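Pesticidal crystal protein Cry4Aa (Bacillus thuringiensis, PDB 2C9K) promotes colloid-osmotic lysis of insect midgut epithelial cells after binding to them, the chain here being the three-domain toxin portion of a longer protoxin. Local coordinates at residues G249-G254 against F520-Y525; F243-V248 against V255-T260; I537-P542 against L571-E576; P462-Y467 against A476-S481. All blocks are in the same frame, centred on the assembly; numbering follows the deposited sequence.

How the contacts relate
Following the chain from the N terminus, after helix 222-240, the last helix of the N-terminal helical domain, the chain runs through 243-260. Contact 2 folds this segment back on itself and closes a loop of only six residues, 249-254. That loop is the first half of contact 1, so contacts 1 and 2 cross. Contact 1 closes much later, on strand 517-527, and ties this segment to the C-terminal beta sandwich. Contact 4 is nested inside that long loop and brackets strand 471-475. It touches contact 2 through the salt bridge Glu258-Lys478. Contact 3 comes last, in series, and packs the two sheets of the sandwich together. Backbone pairing of strands 517-527 and 569-572 joins it to contact 1.

Contact 1 (G249-G254 against F520-Y525); sequences GKYPIG and FIRIRY
Arg522, on strand 517-527 of the C-terminal beta sandwich, reaches to the carbonyl O of Lys250. Arg522 NH1 donates to Lys250 O at 3.2 Å, with an N-H...O angle of 154°. NH2 of Arg522 adds a weak bond to the same Lys250 O at 3.3 Å. The oxygen sits at the edge of the guanidinium, in its plane, so both terminal nitrogens can use it. Lys250 and Tyr251 belong to the linker that follows the helical domain. NH2 of Arg522 also forms a salt bridge with Glu606, and the hydroxyl of Tyr251 bonds to Glu606 too. One acidic group therefore links both sides. Arg522 leaves the strand extended, with CG anti to the backbone N (chi1 -177°), and bends only at chi3. Its guanidinium stands almost perpendicular to the Tyr251 ring. Arg522 CZ is 5.1 Å from the centre of the Tyr251 ring, at most a weak cation-pi attraction. The side chain of Lys250 bends so that CE lies over one guanidinium face, 4.1 Å from Arg522 NH1. The closest approach to the tyrosine is by Arg522 NH2, which hangs over one ring face toward the rim, 3.4 Å from Tyr251 CE2.

Contact 2 (F243-V248 against V255-T260); sequences FPNYDV and VQSELT
Asn245 meets Ser257 and Val255 from the short 3-10 turn that follows helix 222-240. The polar part is a single weak bond. The hydroxyl OG of Ser257 donates to the amide oxygen OD1 of Asn245 at 3.4 Å. Asn245 has CG anti to its own carbonyl carbon; this chi1 of -60° carries the amide across toward Ser257, and chi2 turns OD1 to the hydroxyl. Gln473 of strand 471-475 touches both Asn245 and Ser257. The apolar part is one approach. CB of Asn245 faces CG2 of Val255 at 4.3 Å. Phe17 also packs on Asn245 and pairs with the backbone of Val255. All three contact residues are buried. The two segments flank the linker loop 249-254, where the N-terminal helical domain gives way to the rest of the toxin. Strand 255-256 runs parallel to strand 471-475 and so joins a sheet of the C-terminal domain. Backbone bonds shape the turn itself. Tyr246 N bonds to Phe243 O at 2.8 Å, and Asp247 N bonds to Pro244 O at 3.1 Å. Asp247 then centres an inverse gamma turn. Its OD2 accepts from the backbone N of Lys250 and bonds to the hydroxyl of Tyr183.

Contact 3 (I537-P542 against L571-E576); sequences INLSIP and LEFSNE
The carbonyl O of Ile537 lies at the edge of the Phe573 ring, in its plane, 3.9 Å from CE2. The backbone of Ile537 also pairs with Met549 on the neighbouring strand. The rest of the contact is apolar and centres on the one phenyl ring. With CG anti to the carbonyl carbon (chi1 -63°), the Phe573 side chain points at strand 536-541, and its far end, CE1, CZ and CE2, meets Ile537 and Leu539. From Leu539 the delta branch CD1 does the touching, 3.6 Å from Phe573 CE1. It comes at the ring obliquely, and the two side chains run at about a right angle. From Ile537 it is the end of the longer branch, with CD1 at 4.1 Å from Phe573 CZ. CG1 of the same isoleucine lies near CE2. Ile537 and Leu539 are two apart on their strand and project from the same side of it, which lets both meet one ring. This is interior packing of the beta sandwich. Strand 536-541 sits between strands 545-550 and 584-591 in one sheet. Phe573 follows Glu572 from the opposing sheet, where Ile521 of strand 517-527 packs beside it. Leu547 and Met549 of strand 545-550 also touch the ring.

Contact 4 (P462-Y467 against A476-S481); sequences PKNTIY and AVKANS
Asn464 and Lys478 carry this contact, their side chains passing each other in opposite directions. The first kind of interaction is charged and polar, at the ammonium group. NZ of Lys478 donates to OD1 of Asn464 at 3.1 Å. The nitrogen approaches from above the amide plane, 37° out of it, and not along a lone pair. NZ also forms a salt bridge with Glu258 and a hydrogen bond to the backbone O of Asp461. Three oxygens therefore grip one buried ammonium group, and the carboxylate probably stabilises its positive charge. The second kind is between amide and backbone. ND2 of Asn464 points to the carbonyl O of Lys478 at 3.3 Å, but this bond is weak and the placing of ND2 is doubtful. ND2 also bonds to the backbone O of Thr509, with the same reservation. The third kind is packing. The lysine chain bends at chi2, chi3 and chi4 and curls round the amide oxygen. CB of Lys478 is thus 3.4 Å from Asn464 OD1, and its CE lies 3.7 Å from that oxygen. Lys478 closes a 3-10 turn after strand 471-475. Asn464 lies in the loop that leads into that strand, and also touches Ile474 on it. Next to the turn, Asn480 and Ser481 form a classic beta bulge opposite Lys507 of strand 505-511, in the beta sandwich of the C-terminal domain.

Contact 1 (G249-G254 against F520-Y525)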
loop_
_atom_site.group_PDB
_atom_site.type_symbol
_atom_site.label_atom_id
_atom_site.label_comp_id
_atom_site.label_asym_id
_atom_site.label_seq_id
_atom_site.Cartn_x
_atom_site.Cartn_y
_atom_site.Cartn_z
ATOM N N GLY A 249 -8.093 18.673 -10.863
ATOM C CA GLY A 249 -7.797 18.921 -12.258
ATOM C C GLY A 249 -7.669 17.610 -13.002
ATOM O O GLY A 249 -8.351 17.392 -14.000
ATOM N N LYS A 250 -6.800 16.737 -12.497
ATOM C CA LYS A 250 -6.540 15.430 -13.087
ATOM C C LYS A 250 -7.710 14.454 -13.023
ATOM O O LYS A 250 -7.980 13.748 -13.991
ATOM C CB LYS A 250 -5.337 14.797 -12.400
ATOM C CG LYS A 250 -4.030 15.558 -12.564
ATOM C CD LYS A 250 -3.202 14.997 -13.708
ATOM C CE LYS A 250 -3.662 15.493 -15.069
ATOM N NZ LYS A 250 -3.124 16.855 -15.380
ATOM N N TYR A 251 -8.393 14.400 -11.882
ATOM C CA TYR A 251 -9.528 13.487 -11.707
ATOM C C TYR A 251 -10.840 14.212 -11.371
ATOM O O TYR A 251 -11.284 14.233 -10.221
ATOM C CB TYR A 251 -9.198 12.454 -10.622
ATOM C CG TYR A 251 -7.878 11.737 -10.853
ATOM C CD1 TYR A 251 -6.672 12.311 -10.464
ATOM C CD2 TYR A 251 -7.835 10.506 -11.508
ATOM C CE1 TYR A 251 -5.461 11.679 -10.722
ATOM C CE2 TYR A 251 -6.622 9.864 -11.772
ATOM C CZ TYR A 251 -5.443 10.457 -11.377
ATOM O OH TYR A 251 -4.241 9.831 -11.634
ATOM N N PRO A 252 -11.491 14.791 -12.397
ATOM C CA PRO A 252 -12.745 15.546 -12.356
ATOM C C PRO A 252 -13.969 14.820 -11.822
ATOM O O PRO A 252 -14.715 15.352 -10.992
ATOM C CB PRO A 252 -12.958 15.931 -13.812
ATOM C CG PRO A 252 -11.606 15.911 -14.382
ATOM C CD PRO A 252 -11.026 14.685 -13.785
ATOM N N ILE A 253 -14.176 13.603 -12.307
ATOM C CA ILE A 253 -15.351 12.829 -11.937
ATOM C C ILE A 253 -15.195 11.651 -10.968
ATOM O O ILE A 253 -16.132 10.870 -10.809
ATOM C CB ILE A 253 -16.031 12.310 -13.215
ATOM C CG1 ILE A 253 -15.154 11.238 -13.871
ATOM C CG2 ILE A 253 -16.216 13.463 -14.197
ATOM C CD1 ILE A 253 -15.741 10.642 -15.129
ATOM N N GLY A 254 -14.050 11.512 -10.312
ATOM C CA GLY A 254 -13.900 10.391 -9.398
ATOM C C GLY A 254 -12.878 9.394 -9.906
ATOM O O GLY A 254 -12.557 9.387 -11.094
ATOM N N PHE A 520 -10.558 7.213 -23.314
ATOM C CA PHE A 520 -9.298 7.780 -23.748
ATOM C C PHE A 520 -8.412 7.059 -22.745
ATOM O O PHE A 520 -8.729 7.035 -21.557
ATOM C CB PHE A 520 -9.232 9.303 -23.532
ATOM C CG PHE A 520 -9.864 10.096 -24.644
ATOM C CD1 PHE A 520 -10.774 11.113 -24.366
ATOM C CD2 PHE A 520 -9.604 9.778 -25.977
ATOM C CE1 PHE A 520 -11.421 11.790 -25.394
ATOM C CE2 PHE A 520 -10.252 10.455 -27.017
ATOM C CZ PHE A 520 -11.163 11.458 -26.721
ATOM N N ILE A 521 -7.356 6.403 -23.195
ATOM C CA ILE A 521 -6.514 5.760 -22.210
ATOM C C ILE A 521 -5.364 6.755 -21.966
ATOM O O ILE A 521 -4.782 7.293 -22.904
ATOM C CB ILE A 521 -6.071 4.293 -22.667
ATOM C CG1 ILE A 521 -4.562 4.190 -22.806
ATOM C CG2 ILE A 521 -6.804 3.875 -23.933
ATOM C CD1 ILE A 521 -3.876 4.062 -21.497
ATOM N N ARG A 522 -5.102 7.038 -20.690
ATOM C CA ARG A 522 -4.077 8.000 -20.265
ATOM C C ARG A 522 -2.999 7.308 -19.440
ATOM O O ARG A 522 -3.300 6.404 -18.672
ATOM C CB ARG A 522 -4.746 9.090 -19.430
ATOM C CG ARG A 522 -3.843 10.193 -18.979
ATOM C CD ARG A 522 -4.642 11.257 -18.263
ATOM N NE ARG A 522 -4.951 10.903 -16.880
ATOM C CZ ARG A 522 -5.724 11.635 -16.080
ATOM N NH1 ARG A 522 -6.273 12.753 -16.533
ATOM N NH2 ARG A 522 -5.933 11.271 -14.821
ATOM N N ILE A 523 -1.752 7.740 -19.578
ATOM C CA ILE A 523 -0.639 7.116 -18.861
ATOM C C ILE A 523 0.105 8.032 -17.879
ATOM O O ILE A 523 0.411 9.183 -18.204
ATOM C CB ILE A 523 0.378 6.544 -19.886
ATOM C CG1 ILE A 523 -0.152 5.238 -20.460
ATOM C CG2 ILE A 523 1.727 6.313 -19.246
ATOM C CD1 ILE A 523 0.709 4.725 -21.572
ATOM N N ARG A 524 0.388 7.517 -16.679
ATOM C CA ARG A 524 1.129 8.265 -15.657
ATOM C C ARG A 524 2.509 7.623 -15.637
ATOM O O ARG A 524 2.678 6.515 -15.130
ATOM C CB ARG A 524 0.467 8.131 -14.276
ATOM C CG ARG A 524 1.097 9.015 -13.187
ATOM C CD ARG A 524 0.225 9.105 -11.933
ATOM N NE ARG A 524 0.642 10.150 -10.988
ATOM C CZ ARG A 524 1.572 10.007 -10.040
ATOM N NH1 ARG A 524 2.210 8.857 -9.886
ATOM N NH2 ARG A 524 1.855 11.017 -9.230
ATOM N N TYR A 525 3.493 8.325 -16.189
ATOM C CA TYR A 525 4.848 7.794 -16.293
ATOM C C TYR A 525 5.901 8.797 -15.860
ATOM O O TYR A 525 5.604 9.953 -15.579
ATOM C CB TYR A 525 5.134 7.450 -17.749
ATOM C CG TYR A 525 5.328 8.712 -18.568
ATOM C CD1 TYR A 525 6.588 9.072 -19.058
ATOM C CD2 TYR A 525 4.272 9.603 -18.762
ATOM C CE1 TYR A 525 6.786 10.286 -19.710
ATOM C CE2 TYR A 525 4.464 10.819 -19.414
ATOM C CZ TYR A 525 5.720 11.153 -19.880
ATOM O OH TYR A 525 5.903 12.361 -20.503
#

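Contact 2 (F243-V248 against V255-T260)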
loop_
_atom_site.group_PDB
_atom_site.type_symbol
_atom_site.label_atom_id
_atom_site.label_comp_id
_atom_site.label_asym_id
_atom_site.label_seq_id
_atom_site.Cartn_x
_atom_site.Cartn_y
_atom_site.Cartn_z
ATOM N N PHE A 243 -3.148 10.597 -2.538
ATOM C CA PHE A 243 -3.169 12.061 -2.606
ATOM C C PHE A 243 -3.380 12.642 -4.007
ATOM O O PHE A 243 -4.095 13.636 -4.181
ATOM C CB PHE A 243 -1.877 12.624 -2.008
ATOM C CG PHE A 243 -1.832 12.599 -0.493
ATOM C CD1 PHE A 243 -0.641 12.867 0.183
ATOM C CD2 PHE A 243 -2.979 12.347 0.253
ATOM C CE1 PHE A 243 -0.595 12.887 1.568
ATOM C CE2 PHE A 243 -2.939 12.365 1.643
ATOM C CZ PHE A 243 -1.747 12.636 2.302
ATOM N N PRO A 244 -2.771 12.023 -5.031
ATOM C CA PRO A 244 -2.935 12.538 -6.391
ATOM C C PRO A 244 -4.379 12.546 -6.837
ATOM O O PRO A 244 -4.741 13.261 -7.756
ATOM C CB PRO A 244 -2.078 11.590 -7.223
ATOM C CG PRO A 244 -1.010 11.173 -6.260
ATOM C CD PRO A 244 -1.815 10.905 -5.015
ATOM N N ASN A 245 -5.203 11.737 -6.191
ATOM C CA ASN A 245 -6.616 11.672 -6.543
ATOM C C ASN A 245 -7.309 12.961 -6.120
ATOM O O ASN A 245 -8.380 13.294 -6.625
ATOM C CB ASN A 245 -7.284 10.481 -5.852
ATOM C CG ASN A 245 -6.666 9.146 -6.246
ATOM O OD1 ASN A 245 -7.073 8.095 -5.746
ATOM N ND2 ASN A 245 -5.682 9.179 -7.145
ATOM N N TYR A 246 -6.696 13.686 -5.186
ATOM C CA TYR A 246 -7.271 14.935 -4.716
ATOM C C TYR A 246 -7.103 16.036 -5.755
ATOM O O TYR A 246 -7.675 17.114 -5.602
ATOM C CB TYR A 246 -6.621 15.377 -3.402
ATOM C CG TYR A 246 -7.040 14.573 -2.182
ATOM C CD1 TYR A 246 -8.384 14.485 -1.800
ATOM C CD2 TYR A 246 -6.097 13.904 -1.403
ATOM C CE1 TYR A 246 -8.775 13.747 -0.675
ATOM C CE2 TYR A 246 -6.482 13.168 -0.278
ATOM C CZ TYR A 246 -7.819 13.091 0.076
ATOM O OH TYR A 246 -8.196 12.333 1.163
ATOM N N ASP A 247 -6.325 15.772 -6.805
ATOM C CA ASP A 247 -6.098 16.764 -7.858
ATOM C C ASP A 247 -7.325 16.870 -8.742
ATOM O O ASP A 247 -7.418 16.219 -9.782
ATOM C CB ASP A 247 -4.876 16.386 -8.705
ATOM C CG ASP A 247 -4.560 17.421 -9.796
ATOM O OD1 ASP A 247 -3.366 17.586 -10.133
ATOM O OD2 ASP A 247 -5.492 18.059 -10.330
ATOM N N VAL A 248 -8.269 17.697 -8.316
ATOM C CA VAL A 248 -9.505 17.907 -9.046
ATOM C C VAL A 248 -9.264 18.152 -10.528
ATOM O O VAL A 248 -10.128 17.890 -11.362
ATOM C CB VAL A 248 -10.266 19.097 -8.469
ATOM C CG1 VAL A 248 -11.496 19.378 -9.310
ATOM C CG2 VAL A 248 -10.626 18.813 -7.027
ATOM N N VAL A 255 -12.368 8.543 -9.021
ATOM C CA VAL A 255 -11.350 7.578 -9.417
ATOM C C VAL A 255 -11.353 6.322 -8.589
ATOM O O VAL A 255 -11.501 6.378 -7.373
ATOM C CB VAL A 255 -9.923 8.124 -9.228
ATOM C CG1 VAL A 255 -9.018 7.587 -10.328
ATOM C CG2 VAL A 255 -9.930 9.635 -9.151
ATOM N N GLN A 256 -11.140 5.190 -9.246
ATOM C CA GLN A 256 -11.051 3.923 -8.539
ATOM C C GLN A 256 -9.580 3.521 -8.630
ATOM O O GLN A 256 -9.073 3.247 -9.714
ATOM C CB GLN A 256 -11.941 2.866 -9.196
ATOM C CG GLN A 256 -11.995 1.546 -8.442
ATOM C CD GLN A 256 -12.377 1.729 -6.982
ATOM O OE1 GLN A 256 -11.597 2.249 -6.177
ATOM N NE2 GLN A 256 -13.587 1.303 -6.632
ATOM N N SER A 257 -8.887 3.510 -7.499
ATOM C CA SER A 257 -7.479 3.153 -7.500
ATOM C C SER A 257 -7.211 2.009 -6.537
ATOM O O SER A 257 -8.085 1.641 -5.760
ATOM C CB SER A 257 -6.640 4.363 -7.098
ATOM O OG SER A 257 -6.900 4.713 -5.758
ATOM N N GLU A 258 -6.004 1.450 -6.595
ATOM C CA GLU A 258 -5.630 0.349 -5.715
ATOM C C GLU A 258 -4.172 0.443 -5.268
ATOM O O GLU A 258 -3.377 1.173 -5.850
ATOM C CB GLU A 258 -5.899 -0.992 -6.410
ATOM C CG GLU A 258 -5.127 -1.237 -7.709
ATOM C CD GLU A 258 -5.676 -2.433 -8.508
ATOM O OE1 GLU A 258 -4.929 -3.006 -9.329
ATOM O OE2 GLU A 258 -6.863 -2.792 -8.330
ATOM N N LEU A 259 -3.831 -0.287 -4.215
ATOM C CA LEU A 259 -2.476 -0.291 -3.681
ATOM C C LEU A 259 -1.912 -1.688 -3.941
ATOM O O LEU A 259 -2.436 -2.670 -3.410
ATOM C CB LEU A 259 -2.525 0.014 -2.177
ATOM C CG LEU A 259 -3.302 1.278 -1.759
ATOM C CD1 LEU A 259 -3.567 1.260 -0.268
ATOM C CD2 LEU A 259 -2.528 2.526 -2.144
ATOM N N THR A 260 -0.852 -1.777 -4.749
ATOM C CA THR A 260 -0.255 -3.074 -5.119
ATOM C C THR A 260 0.949 -3.549 -4.324
ATOM O O THR A 260 1.350 -4.705 -4.456
ATOM C CB THR A 260 0.191 -3.100 -6.586
ATOM O OG1 THR A 260 1.364 -2.293 -6.728
ATOM C CG2 THR A 260 -0.903 -2.568 -7.497
#

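Contact 3 (I537-P542 against L571-E576)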
loop_
_atom_site.group_PDB
_atom_site.type_symbol
_atom_site.label_atom_id
_atom_site.label_comp_id
_atom_site.label_asym_id
_atom_site.label_seq_id
_atom_site.Cartn_x
_atom_site.Cartn_y
_atom_site.Cartn_z
ATOM N N ILE A 537 5.722 5.144 -27.606
ATOM C CA ILE A 537 4.943 4.008 -27.121
ATOM C C ILE A 537 3.735 3.649 -27.976
ATOM O O ILE A 537 2.879 4.488 -28.246
ATOM C CB ILE A 537 4.457 4.279 -25.707
ATOM C CG1 ILE A 537 3.813 5.672 -25.664
ATOM C CG2 ILE A 537 5.619 4.143 -24.739
ATOM C CD1 ILE A 537 3.446 6.162 -24.288
ATOM N N ASN A 538 3.667 2.391 -28.390
ATOM C CA ASN A 538 2.560 1.929 -29.206
ATOM C C ASN A 538 1.705 0.945 -28.435
ATOM O O ASN A 538 2.190 -0.051 -27.904
ATOM C CB ASN A 538 3.085 1.297 -30.487
ATOM C CG ASN A 538 3.818 2.290 -31.349
ATOM O OD1 ASN A 538 3.227 3.252 -31.842
ATOM N ND2 ASN A 538 5.120 2.078 -31.528
ATOM N N LEU A 539 0.417 1.254 -28.384
ATOM C CA LEU A 539 -0.576 0.464 -27.671
ATOM C C LEU A 539 -1.435 -0.272 -28.689
ATOM O O LEU A 539 -2.131 0.358 -29.490
ATOM C CB LEU A 539 -1.473 1.401 -26.864
ATOM C CG LEU A 539 -1.921 1.114 -25.434
ATOM C CD1 LEU A 539 -3.108 2.030 -25.140
ATOM C CD2 LEU A 539 -2.310 -0.338 -25.249
ATOM N N SER A 540 -1.387 -1.598 -28.673
ATOM C CA SER A 540 -2.203 -2.366 -29.595
ATOM C C SER A 540 -3.300 -3.083 -28.839
ATOM O O SER A 540 -3.031 -3.926 -27.980
ATOM C CB SER A 540 -1.367 -3.393 -30.357
ATOM O OG SER A 540 -0.667 -2.789 -31.428
ATOM N N ILE A 541 -4.538 -2.716 -29.135
ATOM C CA ILE A 541 -5.677 -3.361 -28.516
ATOM C C ILE A 541 -6.348 -4.149 -29.637
ATOM O O ILE A 541 -7.139 -3.606 -30.416
ATOM C CB ILE A 541 -6.671 -2.346 -27.925
ATOM C CG1 ILE A 541 -5.952 -1.436 -26.935
ATOM C CG2 ILE A 541 -7.792 -3.075 -27.209
ATOM C CD1 ILE A 541 -6.870 -0.458 -26.224
ATOM N N PRO A 542 -6.000 -5.438 -29.754
ATOM C CA PRO A 542 -6.544 -6.338 -30.768
ATOM C C PRO A 542 -8.053 -6.224 -30.866
ATOM O O PRO A 542 -8.756 -6.362 -29.871
ATOM C CB PRO A 542 -6.101 -7.705 -30.273
ATOM C CG PRO A 542 -4.760 -7.409 -29.696
ATOM C CD PRO A 542 -5.014 -6.139 -28.911
ATOM N N LEU A 571 0.227 11.719 -19.802
ATOM C CA LEU A 571 0.054 11.828 -21.248
ATOM C C LEU A 571 -1.137 10.966 -21.622
ATOM O O LEU A 571 -1.384 9.934 -20.997
ATOM C CB LEU A 571 1.300 11.373 -22.013
ATOM C CG LEU A 571 2.293 12.509 -22.267
ATOM C CD1 LEU A 571 3.491 12.004 -23.061
ATOM C CD2 LEU A 571 1.575 13.625 -23.011
ATOM N N GLU A 572 -1.868 11.398 -22.644
ATOM C CA GLU A 572 -3.067 10.707 -23.091
ATOM C C GLU A 572 -3.010 10.448 -24.589
ATOM O O GLU A 572 -2.578 11.307 -25.356
ATOM C CB GLU A 572 -4.270 11.586 -22.765
ATOM C CG GLU A 572 -5.616 10.947 -22.921
ATOM C CD GLU A 572 -6.730 11.887 -22.497
ATOM O OE1 GLU A 572 -6.678 12.406 -21.356
ATOM O OE2 GLU A 572 -7.659 12.107 -23.302
ATOM N N PHE A 573 -3.436 9.265 -25.012
ATOM C CA PHE A 573 -3.436 8.949 -26.429
ATOM C C PHE A 573 -4.593 9.699 -27.077
ATOM O O PHE A 573 -5.620 9.932 -26.443
ATOM C CB PHE A 573 -3.610 7.453 -26.646
ATOM C CG PHE A 573 -2.496 6.627 -26.093
ATOM C CD1 PHE A 573 -2.606 6.039 -24.843
ATOM C CD2 PHE A 573 -1.346 6.405 -26.838
ATOM C CE1 PHE A 573 -1.589 5.236 -24.342
ATOM C CE2 PHE A 573 -0.321 5.605 -26.349
ATOM C CZ PHE A 573 -0.441 5.016 -25.098
ATOM N N SER A 574 -4.430 10.066 -28.343
ATOM C CA SER A 574 -5.456 10.807 -29.058
ATOM C C SER A 574 -6.695 9.991 -29.408
ATOM O O SER A 574 -7.787 10.276 -28.919
ATOM C CB SER A 574 -4.859 11.421 -30.322
ATOM O OG SER A 574 -4.220 10.441 -31.115
ATOM N N ASN A 575 -6.536 8.982 -30.253
ATOM C CA ASN A 575 -7.669 8.152 -30.649
ATOM C C ASN A 575 -8.385 7.508 -29.461
ATOM O O ASN A 575 -7.766 7.148 -28.461
ATOM C CB ASN A 575 -7.214 7.072 -31.637
ATOM C CG ASN A 575 -5.996 6.311 -31.150
ATOM O OD1 ASN A 575 -4.972 6.904 -30.807
ATOM N ND2 ASN A 575 -6.098 4.989 -31.128
ATOM N N GLU A 576 -9.701 7.370 -29.577
ATOM C CA GLU A 576 -10.496 6.770 -28.515
ATOM C C GLU A 576 -10.829 5.308 -28.784
ATOM O O GLU A 576 -10.761 4.828 -29.915
ATOM C CB GLU A 576 -11.790 7.558 -28.300
ATOM C CG GLU A 576 -12.652 7.727 -29.538
ATOM C CD GLU A 576 -13.972 8.410 -29.223
ATOM O OE1 GLU A 576 -14.882 7.732 -28.690
ATOM O OE2 GLU A 576 -14.094 9.628 -29.492
#

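Contact 4 (P462-Y467 against A476-S481)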
loop_
_atom_site.group_PDB
_atom_site.type_symbol
_atom_site.label_atom_id
_atom_site.label_comp_id
_atom_site.label_asym_id
_atom_site.label_seq_id
_atom_site.Cartn_x
_atom_site.Cartn_y
_atom_site.Cartn_z
ATOM N N PRO A 462 -8.658 -8.642 -9.154
ATOM C CA PRO A 462 -8.155 -9.808 -9.893
ATOM C C PRO A 462 -8.616 -9.796 -11.346
ATOM O O PRO A 462 -8.109 -10.549 -12.181
ATOM C CB PRO A 462 -8.769 -10.992 -9.146
ATOM C CG PRO A 462 -9.151 -10.441 -7.822
ATOM C CD PRO A 462 -9.636 -9.064 -8.144
ATOM N N LYS A 463 -9.576 -8.930 -11.643
ATOM C CA LYS A 463 -10.134 -8.860 -12.982
ATOM C C LYS A 463 -9.778 -7.594 -13.756
ATOM O O LYS A 463 -10.224 -7.415 -14.882
ATOM C CB LYS A 463 -11.661 -9.023 -12.896
ATOM C CG LYS A 463 -12.115 -10.365 -12.305
ATOM C CD LYS A 463 -11.954 -11.488 -13.325
ATOM C CE LYS A 463 -12.045 -12.882 -12.706
ATOM N NZ LYS A 463 -10.813 -13.232 -11.924
ATOM N N ASN A 464 -8.966 -6.729 -13.158
ATOM C CA ASN A 464 -8.569 -5.484 -13.813
ATOM C C ASN A 464 -9.768 -4.775 -14.424
ATOM O O ASN A 464 -9.656 -4.193 -15.506
ATOM C CB ASN A 464 -7.554 -5.749 -14.934
ATOM C CG ASN A 464 -6.150 -5.954 -14.416
ATOM O OD1 ASN A 464 -5.733 -5.306 -13.465
ATOM N ND2 ASN A 464 -5.405 -6.848 -15.053
ATOM N N THR A 465 -10.907 -4.794 -13.748
ATOM C CA THR A 465 -12.074 -4.171 -14.352
ATOM C C THR A 465 -11.917 -2.691 -14.683
ATOM O O THR A 465 -11.231 -1.926 -13.992
ATOM C CB THR A 465 -13.344 -4.358 -13.498
ATOM O OG1 THR A 465 -13.347 -3.417 -12.424
ATOM C CG2 THR A 465 -13.392 -5.772 -12.937
ATOM N N ILE A 466 -12.559 -2.315 -15.780
ATOM C CA ILE A 466 -12.555 -0.951 -16.260
ATOM C C ILE A 466 -13.984 -0.484 -16.072
ATOM O O ILE A 466 -14.909 -1.072 -16.629
ATOM C CB ILE A 466 -12.141 -0.912 -17.749
ATOM C CG1 ILE A 466 -10.684 -1.389 -17.864
ATOM C CG2 ILE A 466 -12.320 0.490 -18.315
ATOM C CD1 ILE A 466 -10.123 -1.476 -19.255
ATOM N N TYR A 467 -14.168 0.544 -15.255
ATOM C CA TYR A 467 -15.497 1.059 -15.003
ATOM C C TYR A 467 -15.880 2.106 -16.034
ATOM O O TYR A 467 -15.032 2.631 -16.751
ATOM C CB TYR A 467 -15.579 1.632 -13.589
ATOM C CG TYR A 467 -15.241 0.615 -12.517
ATOM C CD1 TYR A 467 -13.951 0.523 -11.995
ATOM C CD2 TYR A 467 -16.209 -0.280 -12.054
ATOM C CE1 TYR A 467 -13.635 -0.434 -11.040
ATOM C CE2 TYR A 467 -15.907 -1.245 -11.105
ATOM C CZ TYR A 467 -14.620 -1.320 -10.597
ATOM O OH TYR A 467 -14.320 -2.286 -9.655
ATOM N N ALA A 476 0.516 -0.359 -13.637
ATOM C CA ALA A 476 1.193 -1.121 -14.686
ATOM C C ALA A 476 1.673 -2.497 -14.204
ATOM O O ALA A 476 1.861 -3.412 -15.002
ATOM C CB ALA A 476 2.362 -0.324 -15.233
ATOM N N VAL A 477 1.868 -2.652 -12.904
ATOM C CA VAL A 477 2.311 -3.934 -12.390
ATOM C C VAL A 477 1.181 -4.957 -12.349
ATOM O O VAL A 477 1.421 -6.121 -12.012
ATOM C CB VAL A 477 2.934 -3.811 -10.972
ATOM C CG1 VAL A 477 4.276 -3.090 -11.054
ATOM C CG2 VAL A 477 1.983 -3.072 -10.043
ATOM N N LYS A 478 -0.040 -4.539 -12.688
ATOM C CA LYS A 478 -1.179 -5.462 -12.701
ATOM C C LYS A 478 -1.202 -6.220 -14.023
ATOM O O LYS A 478 -2.167 -6.907 -14.344
ATOM C CB LYS A 478 -2.507 -4.718 -12.526
ATOM C CG LYS A 478 -2.747 -4.122 -11.146
ATOM C CD LYS A 478 -2.852 -5.191 -10.073
ATOM C CE LYS A 478 -4.006 -6.153 -10.337
ATOM N NZ LYS A 478 -5.312 -5.450 -10.447
ATOM N N ALA A 479 -0.125 -6.079 -14.787
ATOM C CA ALA A 479 0.009 -6.744 -16.077
ATOM C C ALA A 479 0.412 -8.195 -15.849
ATOM O O ALA A 479 0.810 -8.558 -14.739
ATOM C CB ALA A 479 1.063 -6.041 -16.912
ATOM N N ASN A 480 0.314 -9.018 -16.895
ATOM C CA ASN A 480 0.673 -10.426 -16.780
ATOM C C ASN A 480 1.767 -10.885 -17.750
ATOM O O ASN A 480 2.080 -12.077 -17.823
ATOM C CB ASN A 480 -0.569 -11.303 -16.948
ATOM C CG ASN A 480 -1.373 -10.959 -18.196
ATOM O OD1 ASN A 480 -0.816 -10.523 -19.207
ATOM N ND2 ASN A 480 -2.689 -11.175 -18.135
ATOM N N SER A 481 2.351 -9.945 -18.487
ATOM C CA SER A 481 3.414 -10.271 -19.431
ATOM C C SER A 481 4.452 -9.149 -19.488
ATOM O O SER A 481 4.120 -7.977 -19.695
ATOM C CB SER A 481 2.839 -10.511 -20.825
ATOM O OG SER A 481 3.884 -10.790 -21.747
#